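Local coordinates for protein VIN1 (Oscarella pearsei, PDB 6BFI) that probably binds actin filaments as a member of the vinculin/alpha-catenin family and may play a role in cell-cell adhesion, at residues V198-C212 with A227-F239. Sequence-based numbering, arbitrary orientation.
Sequences VREQIPILISSIRVC and AAFGRDYVIQKLF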
loop_
_atom_site.group_PDB
_atom_site.type_symbol
_atom_site.label_atom_id
_atom_site.label_comp_id
_atom_site.label_asym_id
_atom_site.label_seq_id
_atom_site.Cartn_x
_atom_site.Cartn_y
_atom_site.Cartn_z
ATOM N N VAL A 198 -19.038 8.188 1.778
ATOM C CA VAL A 198 -20.412 8.544 2.128
ATOM C C VAL A 198 -20.637 10.044 1.961
ATOM O O VAL A 198 -21.630 10.483 1.355
ATOM C CB VAL A 198 -20.738 8.077 3.560
ATOM C CG1 VAL A 198 -22.142 8.502 3.947
ATOM C CG2 VAL A 198 -20.590 6.570 3.672
ATOM N N ARG A 199 -19.701 10.852 2.469
ATOM C CA ARG A 199 -19.865 12.303 2.435
ATOM C C ARG A 199 -19.932 12.829 1.004
ATOM O O ARG A 199 -20.686 13.767 0.717
ATOM C CB ARG A 199 -18.729 12.979 3.204
ATOM C CG ARG A 199 -19.175 13.671 4.486
ATOM C CD ARG A 199 -18.046 14.475 5.118
ATOM N NE ARG A 199 -17.157 13.655 5.937
ATOM C CZ ARG A 199 -17.239 13.558 7.260
ATOM N NH1 ARG A 199 -18.172 14.231 7.920
ATOM N NH2 ARG A 199 -16.387 12.790 7.927
ATOM N N GLU A 200 -19.156 12.240 0.091
ATOM C CA GLU A 200 -19.219 12.668 -1.301
ATOM C C GLU A 200 -20.408 12.071 -2.043
ATOM O O GLU A 200 -20.824 12.634 -3.061
ATOM C CB GLU A 200 -17.917 12.326 -2.036
ATOM C CG GLU A 200 -17.613 10.845 -2.179
ATOM C CD GLU A 200 -16.308 10.588 -2.916
ATOM O OE1 GLU A 200 -16.340 10.443 -4.157
ATOM O OE2 GLU A 200 -15.249 10.546 -2.253
ATOM N N GLN A 201 -20.981 10.971 -1.549
ATOM C CA GLN A 201 -22.065 10.308 -2.263
ATOM C C GLN A 201 -23.457 10.804 -1.886
ATOM O O GLN A 201 -24.397 10.582 -2.660
ATOM C CB GLN A 201 -22.001 8.794 -2.047
ATOM C CG GLN A 201 -20.892 8.105 -2.825
ATOM C CD GLN A 201 -20.918 8.441 -4.302
ATOM O OE1 GLN A 201 -21.869 8.112 -5.010
ATOM N NE2 GLN A 201 -19.870 9.102 -4.775
ATOM N N ILE A 202 -23.629 11.452 -0.735
ATOM C CA ILE A 202 -24.962 11.939 -0.355
ATOM C C ILE A 202 -25.562 12.885 -1.402
ATOM O O ILE A 202 -26.669 12.612 -1.914
ATOM C CB ILE A 202 -24.932 12.603 1.033
ATOM C CG1 ILE A 202 -24.665 11.556 2.114
ATOM C CG2 ILE A 202 -26.237 13.334 1.305
ATOM C CD1 ILE A 202 -25.642 10.406 2.077
ATOM N N PRO A 203 -24.903 13.998 -1.763
ATOM C CA PRO A 203 -25.528 14.905 -2.739
ATOM C C PRO A 203 -25.686 14.283 -4.114
ATOM O O PRO A 203 -26.591 14.676 -4.862
ATOM C CB PRO A 203 -24.578 16.109 -2.766
ATOM C CG PRO A 203 -23.259 15.541 -2.389
ATOM C CD PRO A 203 -23.557 14.476 -1.378
ATOM N N ILE A 204 -24.835 13.319 -4.469
ATOM C CA ILE A 204 -25.033 12.587 -5.716
ATOM C C ILE A 204 -26.345 11.820 -5.664
ATOM O O ILE A 204 -27.104 11.782 -6.642
ATOM C CB ILE A 204 -23.843 11.649 -5.986
ATOM C CG1 ILE A 204 -22.520 12.359 -5.696
ATOM C CG2 ILE A 204 -23.876 11.143 -7.418
ATOM C CD1 ILE A 204 -22.339 13.657 -6.435
ATOM N N LEU A 205 -26.632 11.201 -4.518
ATOM C CA LEU A 205 -27.881 10.466 -4.357
ATOM C C LEU A 205 -29.081 11.391 -4.503
ATOM O O LEU A 205 -29.990 11.122 -5.299
ATOM C CB LEU A 205 -27.904 9.762 -3.001
ATOM C CG LEU A 205 -29.218 9.064 -2.657
ATOM C CD1 LEU A 205 -29.603 8.089 -3.754
ATOM C CD2 LEU A 205 -29.108 8.356 -1.315
ATOM N N ILE A 206 -29.101 12.498 -3.749
ATOM C CA ILE A 206 -30.264 13.378 -3.840
ATOM C C ILE A 206 -30.397 13.955 -5.245
ATOM O O ILE A 206 -31.516 14.167 -5.736
ATOM C CB ILE A 206 -30.205 14.487 -2.767
ATOM C CG1 ILE A 206 -29.089 15.488 -3.063
ATOM C CG2 ILE A 206 -30.035 13.880 -1.382
ATOM C CD1 ILE A 206 -29.139 16.730 -2.199
ATOM N N SER A 207 -29.272 14.181 -5.931
ATOM C CA SER A 207 -29.332 14.690 -7.298
ATOM C C SER A 207 -29.967 13.669 -8.237
ATOM O O SER A 207 -30.900 13.993 -8.985
ATOM C CB SER A 207 -27.931 15.069 -7.773
ATOM O OG SER A 207 -27.964 15.601 -9.083
ATOM N N SER A 208 -29.482 12.424 -8.199
ATOM C CA SER A 208 -30.049 11.376 -9.043
ATOM C C SER A 208 -31.538 11.194 -8.774
ATOM O O SER A 208 -32.332 11.020 -9.710
ATOM C CB SER A 208 -29.296 10.063 -8.822
ATOM O OG SER A 208 -29.370 9.654 -7.468
ATOM N N ILE A 209 -31.938 11.241 -7.498
ATOM C CA ILE A 209 -33.360 11.191 -7.167
ATOM C C ILE A 209 -34.101 12.339 -7.838
ATOM O O ILE A 209 -35.206 12.162 -8.368
ATOM C CB ILE A 209 -33.560 11.214 -5.641
ATOM C CG1 ILE A 209 -32.917 9.993 -4.991
ATOM C CG2 ILE A 209 -35.036 11.252 -5.305
ATOM C CD1 ILE A 209 -32.929 10.053 -3.487
ATOM N N ARG A 210 -33.504 13.534 -7.829
ATOM C CA ARG A 210 -34.139 14.679 -8.471
ATOM C C ARG A 210 -34.366 14.424 -9.959
ATOM O O ARG A 210 -35.454 14.703 -10.484
ATOM C CB ARG A 210 -33.294 15.932 -8.250
ATOM C CG ARG A 210 -34.014 17.242 -8.501
ATOM C CD ARG A 210 -33.568 18.281 -7.485
ATOM N NE ARG A 210 -34.043 17.954 -6.143
ATOM C CZ ARG A 210 -33.494 18.410 -5.020
ATOM N NH1 ARG A 210 -32.436 19.207 -5.071
ATOM N NH2 ARG A 210 -33.999 18.060 -3.844
ATOM N N VAL A 211 -33.363 13.872 -10.653
ATOM C CA VAL A 211 -33.575 13.598 -12.075
ATOM C C VAL A 211 -34.651 12.534 -12.262
ATOM O O VAL A 211 -35.406 12.577 -13.240
ATOM C CB VAL A 211 -32.263 13.209 -12.796
ATOM C CG1 VAL A 211 -31.041 13.575 -11.972
ATOM C CG2 VAL A 211 -32.250 11.732 -13.192
ATOM N N CYS A 212 -34.763 11.577 -11.333
ATOM C CA CYS A 212 -35.844 10.598 -11.440
ATOM C C CYS A 212 -37.209 11.266 -11.301
ATOM O O CYS A 212 -38.136 10.979 -12.075
ATOM C CB CYS A 212 -35.670 9.502 -10.389
ATOM S SG CYS A 212 -34.236 8.426 -10.657
ATOM N N ALA A 227 -32.123 6.364 -15.434
ATOM C CA ALA A 227 -32.115 7.241 -14.267
ATOM C C ALA A 227 -32.244 6.427 -12.987
ATOM O O ALA A 227 -31.512 6.651 -12.010
ATOM C CB ALA A 227 -33.243 8.268 -14.373
ATOM N N ALA A 228 -33.171 5.464 -12.982
ATOM C CA ALA A 228 -33.291 4.553 -11.851
ATOM C C ALA A 228 -31.998 3.778 -11.637
ATOM O O ALA A 228 -31.604 3.518 -10.495
ATOM C CB ALA A 228 -34.465 3.598 -12.070
ATOM N N PHE A 229 -31.320 3.409 -12.727
ATOM C CA PHE A 229 -30.037 2.727 -12.599
ATOM C C PHE A 229 -29.012 3.615 -11.910
ATOM O O PHE A 229 -28.267 3.151 -11.044
ATOM C CB PHE A 229 -29.522 2.283 -13.969
ATOM C CG PHE A 229 -28.169 1.620 -13.922
ATOM C CD1 PHE A 229 -27.009 2.363 -14.072
ATOM C CD2 PHE A 229 -28.061 0.254 -13.719
ATOM C CE1 PHE A 229 -25.768 1.757 -14.025
ATOM C CE2 PHE A 229 -26.821 -0.358 -13.671
ATOM C CZ PHE A 229 -25.674 0.396 -13.824
ATOM N N GLY A 230 -28.947 4.892 -12.293
ATOM C CA GLY A 230 -28.018 5.797 -11.634
ATOM C C GLY A 230 -28.301 5.927 -10.150
ATOM O O GLY A 230 -27.410 5.742 -9.308
ATOM N N ARG A 231 -29.557 6.228 -9.808
ATOM C CA ARG A 231 -29.942 6.351 -8.406
ATOM C C ARG A 231 -29.579 5.095 -7.619
ATOM O O ARG A 231 -28.895 5.168 -6.593
ATOM C CB ARG A 231 -31.439 6.637 -8.302
ATOM C CG ARG A 231 -31.970 6.662 -6.883
ATOM C CD ARG A 231 -33.478 6.518 -6.891
ATOM N NE ARG A 231 -33.883 5.278 -7.545
ATOM C CZ ARG A 231 -35.104 5.039 -8.010
ATOM N NH1 ARG A 231 -36.051 5.963 -7.901
ATOM N NH2 ARG A 231 -35.376 3.878 -8.590
ATOM N N ASP A 232 -30.017 3.928 -8.101
ATOM C CA ASP A 232 -29.760 2.684 -7.378
ATOM C C ASP A 232 -28.272 2.357 -7.328
ATOM O O ASP A 232 -27.821 1.673 -6.403
ATOM C CB ASP A 232 -30.538 1.534 -8.016
ATOM C CG ASP A 232 -32.037 1.773 -8.009
ATOM O OD1 ASP A 232 -32.496 2.639 -7.235
ATOM O OD2 ASP A 232 -32.757 1.094 -8.773
ATOM N N TYR A 233 -27.503 2.827 -8.310
ATOM C CA TYR A 233 -26.055 2.684 -8.247
ATOM C C TYR A 233 -25.491 3.470 -7.074
ATOM O O TYR A 233 -24.638 2.965 -6.330
ATOM C CB TYR A 233 -25.423 3.145 -9.563
ATOM C CG TYR A 233 -23.927 3.369 -9.487
ATOM C CD1 TYR A 233 -23.039 2.312 -9.632
ATOM C CD2 TYR A 233 -23.406 4.640 -9.277
ATOM C CE1 TYR A 233 -21.673 2.513 -9.564
ATOM C CE2 TYR A 233 -22.044 4.851 -9.209
ATOM C CZ TYR A 233 -21.180 3.783 -9.352
ATOM O OH TYR A 233 -19.819 3.987 -9.283
ATOM N N VAL A 234 -25.956 4.708 -6.886
ATOM C CA VAL A 234 -25.469 5.487 -5.750
ATOM C C VAL A 234 -25.938 4.869 -4.436
ATOM O O VAL A 234 -25.191 4.830 -3.447
ATOM C CB VAL A 234 -25.905 6.957 -5.881
ATOM C CG1 VAL A 234 -25.364 7.776 -4.720
ATOM C CG2 VAL A 234 -25.428 7.531 -7.212
ATOM N N ILE A 235 -27.173 4.361 -4.406
ATOM C CA ILE A 235 -27.675 3.697 -3.206
ATOM C C ILE A 235 -26.812 2.490 -2.867
ATOM O O ILE A 235 -26.525 2.225 -1.693
ATOM C CB ILE A 235 -29.151 3.299 -3.386
ATOM C CG1 ILE A 235 -30.003 4.530 -3.688
ATOM C CG2 ILE A 235 -29.669 2.590 -2.142
ATOM C CD1 ILE A 235 -31.453 4.214 -3.984
ATOM N N GLN A 236 -26.386 1.736 -3.884
ATOM C CA GLN A 236 -25.570 0.556 -3.626
ATOM C C GLN A 236 -24.162 0.940 -3.189
ATOM O O GLN A 236 -23.572 0.272 -2.336
ATOM C CB GLN A 236 -25.527 -0.347 -4.859
ATOM C CG GLN A 236 -26.361 -1.616 -4.728
ATOM C CD GLN A 236 -25.876 -2.531 -3.613
ATOM O OE1 GLN A 236 -24.724 -2.456 -3.188
ATOM N NE2 GLN A 236 -26.759 -3.403 -3.135
ATOM N N LYS A 237 -23.602 2.008 -3.766
ATOM C CA LYS A 237 -22.291 2.468 -3.319
ATOM C C LYS A 237 -22.331 2.876 -1.849
ATOM O O LYS A 237 -21.449 2.502 -1.062
ATOM C CB LYS A 237 -21.807 3.623 -4.198
ATOM C CG LYS A 237 -20.449 4.168 -3.781
ATOM C CD LYS A 237 -19.902 5.192 -4.766
ATOM C CE LYS A 237 -19.412 4.542 -6.051
ATOM N NZ LYS A 237 -18.756 5.528 -6.962
ATOM N N LEU A 238 -23.362 3.633 -1.456
ATOM C CA LEU A 238 -23.516 3.990 -0.048
ATOM C C LEU A 238 -23.700 2.751 0.820
ATOM O O LEU A 238 -23.084 2.631 1.888
ATOM C CB LEU A 238 -24.697 4.944 0.123
ATOM C CG LEU A 238 -24.454 6.414 -0.220
ATOM C CD1 LEU A 238 -25.773 7.164 -0.326
ATOM C CD2 LEU A 238 -23.558 7.057 0.826
ATOM N N PHE A 239 -24.540 1.815 0.370
ATOM C CA PHE A 239 -24.788 0.587 1.123
ATOM C C PHE A 239 -23.493 -0.176 1.374
ATOM O O PHE A 239 -23.227 -0.625 2.495
ATOM C CB PHE A 239 -25.790 -0.284 0.362
ATOM C CG PHE A 239 -26.180 -1.544 1.082
ATOM C CD1 PHE A 239 -27.292 -1.566 1.905
ATOM C CD2 PHE A 239 -25.448 -2.711 0.923
ATOM C CE1 PHE A 239 -27.661 -2.723 2.566
ATOM C CE2 PHE A 239 -25.809 -3.870 1.583
ATOM C CZ PHE A 239 -26.916 -3.876 2.406
HETATM O O HOH W 1 -30.667 8.929 -11.813
#
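L238 is the main bump here: its forked end drops as a knob into the hollow formed by V198, Q201, I202 and L205. L238 CD2 lies 3.7 Å from V198 CG1, while L238 CD1 turns to L205 CD2, also 3.7 Å away. A branched, apolar tip suits a hole lined by carbon atoms, among them the aliphatic base of Q201. One turn back, V234 spreads its two methyls over the facing ridge, CG1 against L205 CB and CG2 against I204 CG2 (3.9 Å). L205, with CG anti to its own backbone nitrogen (chi1 174°), sends CD1 to I235 CG1, 3.6 Å off. Q201 is long and flexible enough to lay carbon against both L238 and K237; its amide carbon CD rests at 3.4 Å on CD of K237, whose aliphatic stem crosses it nearly at right angles before K237 NZ donates a hydrogen bond to Y233 OH. The two helices, 185-215 and 224-249, are successive antiparallel members of the helical-bundle architecture of vinculin-family proteins, their local axes 8.6 Å apart at 159°. Y471 of helix 466-493 touches both S208 and V234. Small residues suit the close approach farther along: S208 turns OG back onto L205 O (2.7 Å), satisfying its hydroxyl where it meets R231 CA. R231 runs its methylenes across I209 CG1, and C212 SG lies over one face of its guanidinium, whose NE forms a salt bridge with D232 OD1. A leucine in place of R231 would probably cost D232 that salt bridge and C212 the flat group beneath its sulfur. A227, small enough to fit against two neighbours, touches V211 CG2 and C212 SG with its CB, both at 3.8 Å.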